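Long-range contact in DNA polymerase (PDB 1XHZ), which replicates the DNA of a Bacillus phage from a protein primer, with strand displacement and high processivity, and in its natural form proofreads through a 3'-5' exonuclease activity: residues 49-54 against 117-122. The protein carries 2 engineered substitutions. Sequence-based numbering, arbitrary orientation.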
loop_
_atom_site.group_PDB
_atom_site.type_symbol
_atom_site.label_atom_id
_atom_site.label_comp_id
_atom_site.label_asym_id
_atom_site.label_seq_id
_atom_site.Cartn_x
_atom_site.Cartn_y
_atom_site.Cartn_z
ATOM N N ALA E 49 -6.980 13.916 29.674
ATOM C CA ALA E 49 -6.861 13.502 31.074
ATOM C C ALA E 49 -7.184 12.016 31.136
ATOM O O ALA E 49 -6.526 11.239 31.834
ATOM C CB ALA E 49 -7.836 14.290 31.948
ATOM N N TRP E 50 -8.210 11.642 30.378
ATOM C CA TRP E 50 -8.674 10.266 30.298
ATOM C C TRP E 50 -7.587 9.431 29.654
ATOM O O TRP E 50 -7.235 8.357 30.147
ATOM C CB TRP E 50 -9.950 10.208 29.458
ATOM C CG TRP E 50 -10.413 8.826 29.148
ATOM C CD1 TRP E 50 -10.954 7.919 30.016
ATOM C CD2 TRP E 50 -10.342 8.176 27.880
ATOM N NE1 TRP E 50 -11.223 6.743 29.366
ATOM C CE2 TRP E 50 -10.855 6.872 28.052
ATOM C CE3 TRP E 50 -9.889 8.568 26.613
ATOM C CZ2 TRP E 50 -10.928 5.956 27.002
ATOM C CZ3 TRP E 50 -9.962 7.659 25.571
ATOM C CH2 TRP E 50 -10.477 6.365 25.772
ATOM N N VAL E 51 -7.056 9.942 28.545
ATOM C CA VAL E 51 -5.991 9.269 27.812
ATOM C C VAL E 51 -4.827 8.910 28.736
ATOM O O VAL E 51 -4.139 7.908 28.520
ATOM C CB VAL E 51 -5.459 10.163 26.666
ATOM C CG1 VAL E 51 -4.193 9.566 26.091
ATOM C CG2 VAL E 51 -6.512 10.293 25.578
ATOM N N LEU E 52 -4.617 9.724 29.768
ATOM C CA LEU E 52 -3.531 9.499 30.716
ATOM C C LEU E 52 -3.862 8.496 31.814
ATOM O O LEU E 52 -2.967 7.822 32.337
ATOM C CB LEU E 52 -3.104 10.829 31.349
ATOM C CG LEU E 52 -2.260 11.765 30.477
ATOM C CD1 LEU E 52 -2.132 13.127 31.136
ATOM C CD2 LEU E 52 -0.891 11.141 30.258
ATOM N N LYS E 53 -5.140 8.375 32.160
ATOM C CA LYS E 53 -5.525 7.446 33.219
ATOM C C LYS E 53 -5.885 6.019 32.765
ATOM O O LYS E 53 -5.680 5.061 33.519
ATOM C CB LYS E 53 -6.683 8.043 34.033
ATOM C CG LYS E 53 -6.314 9.287 34.832
ATOM C CD LYS E 53 -6.135 8.993 36.322
ATOM C CE LYS E 53 -5.581 10.216 37.054
ATOM N NZ LYS E 53 -5.521 10.045 38.533
ATOM N N VAL E 54 -6.395 5.869 31.541
ATOM C CA VAL E 54 -6.800 4.554 31.028
ATOM C C VAL E 54 -5.766 3.437 30.991
ATOM O O VAL E 54 -6.109 2.274 31.226
ATOM C CB VAL E 54 -7.374 4.657 29.615
ATOM C CG1 VAL E 54 -8.799 5.125 29.678
ATOM C CG2 VAL E 54 -6.539 5.611 28.790
ATOM N N THR E 117 0.163 4.497 27.876
ATOM C CA THR E 117 -1.049 4.458 27.078
ATOM C C THR E 117 -0.617 4.667 25.637
ATOM O O THR E 117 -0.345 5.797 25.224
ATOM C CB THR E 117 -2.016 5.582 27.478
ATOM O OG1 THR E 117 -2.648 5.242 28.719
ATOM C CG2 THR E 117 -3.069 5.801 26.391
ATOM N N VAL E 118 -0.554 3.579 24.877
ATOM C CA VAL E 118 -0.136 3.656 23.484
ATOM C C VAL E 118 -1.256 4.022 22.526
ATOM O O VAL E 118 -2.359 3.488 22.616
ATOM C CB VAL E 118 0.440 2.332 23.009
ATOM C CG1 VAL E 118 1.084 2.518 21.651
ATOM C CG2 VAL E 118 1.429 1.808 24.022
ATOM N N ILE E 119 -0.966 4.937 21.609
ATOM C CA ILE E 119 -1.945 5.341 20.615
ATOM C C ILE E 119 -1.472 4.780 19.272
ATOM O O ILE E 119 -0.328 4.994 18.860
ATOM C CB ILE E 119 -2.084 6.879 20.541
ATOM C CG1 ILE E 119 -2.448 7.420 21.929
ATOM C CG2 ILE E 119 -3.159 7.265 19.511
ATOM C CD1 ILE E 119 -2.804 8.904 21.953
ATOM N N TYR E 120 -2.351 4.040 18.605
ATOM C CA TYR E 120 -2.020 3.425 17.326
ATOM C C TYR E 120 -2.828 3.993 16.174
ATOM O O TYR E 120 -3.712 4.835 16.368
ATOM C CB TYR E 120 -2.267 1.918 17.377
ATOM C CG TYR E 120 -1.359 1.144 18.304
ATOM C CD1 TYR E 120 -1.700 0.942 19.639
ATOM C CD2 TYR E 120 -0.169 0.580 17.834
ATOM C CE1 TYR E 120 -0.884 0.191 20.484
ATOM C CE2 TYR E 120 0.655 -0.166 18.670
ATOM C CZ TYR E 120 0.291 -0.359 19.991
ATOM O OH TYR E 120 1.097 -1.111 20.816
ATOM N N ASP E 121 -2.520 3.511 14.971
ATOM C CA ASP E 121 -3.219 3.943 13.767
ATOM C C ASP E 121 -4.010 2.781 13.176
ATOM O O ASP E 121 -3.445 1.760 12.800
ATOM C CB ASP E 121 -2.226 4.471 12.739
ATOM C CG ASP E 121 -2.912 5.009 11.507
ATOM O OD1 ASP E 121 -4.129 5.283 11.575
ATOM O OD2 ASP E 121 -2.231 5.170 10.472
ATOM N N SER E 122 -5.326 2.943 13.107
ATOM C CA SER E 122 -6.190 1.902 12.576
ATOM C C SER E 122 -5.996 1.715 11.077
ATOM O O SER E 122 -6.147 0.606 10.562
ATOM C CB SER E 122 -7.650 2.236 12.871
ATOM O OG SER E 122 -8.020 3.449 12.253
#
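Val51 of helix 44-53 and the nearby Val54 meet Thr117 on strand 113-121 in the 3'-5' exonuclease domain of this family B polymerase, where the helix lies across a central strand of the mixed beta-sheet, flanked by strands 57-60 and 100-110. The axes of the segments 49-53 and 117-121 approach to 8.8 Å at an angle of 116°, so helix and strand run strongly crosswise. Only 152 Å² is buried between the segments, a small area that reflects a contact carried essentially by Val51, Val54, Thr117 and Ile119.

Along the helix, Val51 contributes both backbone and side chain. Its carbonyl O accepts a hydrogen bond from Thr117 OG1 at 3.1 Å, and the C=O...OG1 angle of 165° places the hydroxyl almost straight ahead of the carbonyl. A side chain of the sheet thus donates to a helix carbonyl. With CG1 anti to the backbone N (chi1 169°), that methyl lies 3.9 Å from Thr117 CG2; the two side chains cross at about a right angle. The same CG1 also lies 4.4 Å from Ile119 CD1, a looser apolar contact further along the strand. Val51 additionally packs on Leu58 of the neighbouring strand 57-60.

Leu52 has its CA 6.7 Å from the CA of Thr117, the closest pair of CA atoms, yet its CB points away; its side chain instead touches Ile105 and Leu107 of strand 100-110.

Val54 supplies the last touch, again crossing the Thr117 side chain at about a right angle. Thr117 is thus met by two valines: CG2 packs against Val51, while OG1, besides its bond to Val51, lies 3.9 Å from Val54 CG2.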